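Local coordinates for protein periplasmic beta-glucosidase (Pseudomonas aeruginosa, PDB 6R5T) that probably hydrolyses terminal, non-reducing beta-D-glucosyl residues with release of beta-D-glucose, as a periplasmic glycoside hydrolase of family 3, at residues Ala359-Lys367 and Glu556-Thr564. The protein carries 1 engineered substitution. Residues are numbered along the deposited sequence; the frame is centred on the assembly and turned at random.
Sequences AREGLVLLK and EHNPSGKLT
G561 packs against V364 where the helix-to-strand junction 359-367 of the family 3 C-terminal domain meets the loop after helix 545-553. Strand 364-368 forms one border of the domain's mixed sheet, antiparallel to strand 534-537, and the loop runs past the start of this edge strand. Here the fit is tight: the CA atoms of V364 and G561 lie 4.4 Å apart, and a weak, bent hydrogen bond runs from G561 N to L363 O. V364 lays both methyls against one side of the loop backbone, its CG2 lying 3.6 Å from G561 C while CG1, anti to the backbone N (chi1 -178°), faces G561 O and the CD2 methyl of L563. Nearby, L365 sets its CB and CD2 against CG of the P559 ring. Two waters bridge the backbones here. One molecule gives hydrogen bonds to R360 O and L363 O and accepts one from S560 N; another links L365 N to G561 O.

Toward the partly exposed R360, E361 and H557 the packing gives way to charged side chains set around a histidine ring. R360 lays its CB over one face of the H557 ring, 3.9 Å from the centroid in a CH-pi contact, and its extended chain carries NE on to a salt bridge with D551. The E361 carboxylate stands almost perpendicular to the same ring, its OE2 3.3 Å from H557 CE1, while OE1 forms a salt bridge with K678. A bend at chi2 (-62°) turns the glutamate back toward the loop. There a water bridges the two segments, 2.8 Å from E361 OE1 and 2.9 Å from S560 OG.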
loop_
_atom_site.group_PDB
_atom_site.type_symbol
_atom_site.label_atom_id
_atom_site.label_comp_id
_atom_site.label_asym_id
_atom_site.label_seq_id
_atom_site.Cartn_x
_atom_site.Cartn_y
_atom_site.Cartn_z
ATOM N N ALA A 359 1.900 33.240 -0.539
ATOM C CA ALA A 359 0.644 32.453 -0.553
ATOM C C ALA A 359 -0.044 32.557 -1.917
ATOM O O ALA A 359 -0.582 31.543 -2.390
ATOM C CB ALA A 359 -0.282 32.871 0.543
ATOM N N ARG A 360 0.133 33.661 -2.633
ATOM C CA ARG A 360 -0.482 33.738 -3.982
ATOM C C ARG A 360 0.088 32.650 -4.906
ATOM O O ARG A 360 -0.654 32.204 -5.787
ATOM C CB ARG A 360 -0.168 35.090 -4.651
ATOM C CG ARG A 360 -0.905 36.299 -4.108
ATOM C CD ARG A 360 -0.220 37.542 -4.731
ATOM N NE ARG A 360 -0.810 38.740 -4.150
ATOM C CZ ARG A 360 -0.234 39.930 -4.033
ATOM N NH1 ARG A 360 0.976 40.148 -4.508
ATOM N NH2 ARG A 360 -0.914 40.918 -3.481
ATOM N N GLU A 361 1.372 32.322 -4.767
ATOM C CA GLU A 361 2.100 31.483 -5.718
ATOM C C GLU A 361 1.713 30.009 -5.619
ATOM O O GLU A 361 1.945 29.305 -6.588
ATOM C CB GLU A 361 3.604 31.630 -5.527
ATOM C CG GLU A 361 4.129 33.042 -5.798
ATOM C CD GLU A 361 3.921 33.532 -7.230
ATOM O OE1 GLU A 361 3.806 32.668 -8.147
ATOM O OE2 GLU A 361 3.802 34.769 -7.424
ATOM N N GLY A 362 1.157 29.600 -4.495
ATOM C CA GLY A 362 0.849 28.187 -4.204
ATOM C C GLY A 362 -0.567 27.807 -4.630
ATOM O O GLY A 362 -0.893 26.592 -4.654
ATOM N N LEU A 363 -1.416 28.790 -4.910
ATOM C CA LEU A 363 -2.840 28.485 -5.174
ATOM C C LEU A 363 -2.980 27.827 -6.543
ATOM O O LEU A 363 -2.306 28.277 -7.512
ATOM C CB LEU A 363 -3.666 29.769 -5.115
ATOM C CG LEU A 363 -3.526 30.544 -3.810
ATOM C CD1 LEU A 363 -4.379 31.797 -3.892
ATOM C CD2 LEU A 363 -3.868 29.740 -2.586
ATOM N N VAL A 364 -3.766 26.753 -6.618
ATOM C CA VAL A 364 -3.842 25.942 -7.856
ATOM C C VAL A 364 -5.248 26.031 -8.400
ATOM O O VAL A 364 -6.230 25.597 -7.728
ATOM C CB VAL A 364 -3.404 24.464 -7.645
ATOM C CG1 VAL A 364 -3.456 23.725 -8.963
ATOM C CG2 VAL A 364 -2.024 24.348 -7.044
ATOM N N LEU A 365 -5.378 26.538 -9.611
ATOM C CA LEU A 365 -6.699 26.535 -10.272
ATOM C C LEU A 365 -6.923 25.161 -10.873
ATOM O O LEU A 365 -6.176 24.731 -11.776
ATOM C CB LEU A 365 -6.715 27.648 -11.333
ATOM C CG LEU A 365 -8.050 27.806 -12.048
ATOM C CD1 LEU A 365 -9.162 28.197 -11.085
ATOM C CD2 LEU A 365 -7.917 28.853 -13.147
ATOM N N LEU A 366 -7.917 24.441 -10.396
ATOM C CA LEU A 366 -8.191 23.075 -10.861
ATOM C C LEU A 366 -9.284 23.046 -11.937
ATOM O O LEU A 366 -9.311 22.074 -12.694
ATOM C CB LEU A 366 -8.584 22.212 -9.672
ATOM C CG LEU A 366 -7.453 21.915 -8.672
ATOM C CD1 LEU A 366 -7.958 21.109 -7.526
ATOM C CD2 LEU A 366 -6.331 21.184 -9.363
ATOM N N LYS A 367 -10.186 24.018 -11.944
ATOM C CA LYS A 367 -11.316 24.038 -12.906
ATOM C C LYS A 367 -11.804 25.473 -13.020
ATOM O O LYS A 367 -11.816 26.176 -12.033
ATOM C CB LYS A 367 -12.474 23.157 -12.468
ATOM C CG LYS A 367 -13.631 23.081 -13.461
ATOM C CD LYS A 367 -14.781 22.212 -13.037
ATOM C CE LYS A 367 -15.841 22.186 -14.138
ATOM N NZ LYS A 367 -17.034 21.400 -13.764
ATOM N N GLU A 556 -6.356 39.848 -9.491
ATOM C CA GLU A 556 -5.150 40.643 -9.184
ATOM C C GLU A 556 -3.940 39.746 -9.398
ATOM O O GLU A 556 -2.892 40.248 -9.719
ATOM C CB GLU A 556 -5.145 41.195 -7.762
ATOM C CG GLU A 556 -6.458 41.797 -7.299
ATOM C CD GLU A 556 -6.771 43.191 -7.819
ATOM O OE1 GLU A 556 -7.830 43.736 -7.419
ATOM O OE2 GLU A 556 -5.964 43.729 -8.616
ATOM N N HIS A 557 -4.071 38.447 -9.149
ATOM C CA HIS A 557 -2.981 37.477 -9.383
ATOM C C HIS A 557 -3.581 36.394 -10.277
ATOM O O HIS A 557 -4.709 35.958 -9.983
ATOM C CB HIS A 557 -2.422 36.910 -8.070
ATOM C CG HIS A 557 -1.348 35.896 -8.300
ATOM N ND1 HIS A 557 -0.015 36.257 -8.441
ATOM C CD2 HIS A 557 -1.383 34.547 -8.409
ATOM C CE1 HIS A 557 0.728 35.174 -8.648
ATOM N NE2 HIS A 557 -0.088 34.094 -8.646
ATOM N N ASN A 558 -2.892 36.034 -11.334
ATOM C CA ASN A 558 -3.310 34.935 -12.216
ATOM C C ASN A 558 -2.805 33.633 -11.585
ATOM O O ASN A 558 -1.617 33.417 -11.498
ATOM C CB ASN A 558 -2.741 35.139 -13.609
ATOM C CG ASN A 558 -3.352 34.243 -14.628
ATOM O OD1 ASN A 558 -3.973 33.241 -14.276
ATOM N ND2 ASN A 558 -3.091 34.526 -15.912
ATOM N N PRO A 559 -3.683 32.682 -11.230
ATOM C CA PRO A 559 -3.183 31.467 -10.581
ATOM C C PRO A 559 -2.067 30.788 -11.388
ATOM O O PRO A 559 -2.159 30.576 -12.617
ATOM C CB PRO A 559 -4.407 30.593 -10.421
ATOM C CG PRO A 559 -5.553 31.285 -11.087
ATOM C CD PRO A 559 -5.133 32.693 -11.433
ATOM N N SER A 560 -1.031 30.381 -10.661
ATOM C CA SER A 560 0.204 29.823 -11.267
ATOM C C SER A 560 0.627 28.540 -10.550
ATOM O O SER A 560 1.627 27.919 -10.999
ATOM C CB SER A 560 1.323 30.829 -11.275
ATOM O OG SER A 560 1.522 31.372 -9.985
ATOM N N GLY A 561 -0.088 28.130 -9.518
ATOM C CA GLY A 561 0.313 26.939 -8.757
ATOM C C GLY A 561 0.080 25.696 -9.587
ATOM O O GLY A 561 -0.839 25.643 -10.437
ATOM N N LYS A 562 0.918 24.681 -9.356
ATOM C CA LYS A 562 0.747 23.364 -9.979
ATOM C C LYS A 562 0.958 22.290 -8.941
ATOM O O LYS A 562 1.852 22.404 -8.101
ATOM C CB LYS A 562 1.701 23.227 -11.179
ATOM C CG LYS A 562 1.167 24.004 -12.413
ATOM C CD LYS A 562 1.995 23.836 -13.601
ATOM C CE LYS A 562 1.429 24.527 -14.829
ATOM N NZ LYS A 562 0.306 23.743 -15.427
ATOM N N LEU A 563 0.190 21.213 -9.053
ATOM C CA LEU A 563 0.239 20.102 -8.083
ATOM C C LEU A 563 1.622 19.498 -8.027
ATOM O O LEU A 563 2.215 19.258 -9.092
ATOM C CB LEU A 563 -0.789 19.032 -8.403
ATOM C CG LEU A 563 -2.223 19.528 -8.448
ATOM C CD1 LEU A 563 -3.119 18.367 -8.797
ATOM C CD2 LEU A 563 -2.654 20.188 -7.126
ATOM N N THR A 564 2.071 19.129 -6.824
ATOM C CA THR A 564 3.308 18.311 -6.690
ATOM C C THR A 564 2.987 16.920 -6.141
ATOM O O THR A 564 3.908 16.193 -5.750
ATOM C CB THR A 564 4.333 18.996 -5.785
ATOM O OG1 THR A 564 3.847 19.065 -4.435
ATOM C CG2 THR A 564 4.684 20.379 -6.322
HETATM O O HOH W 1 -1.446 30.847 -7.927
HETATM O O HOH W 2 3.102 33.750 -10.577
HETATM O O HOH W 3 -3.024 27.172 -11.036
#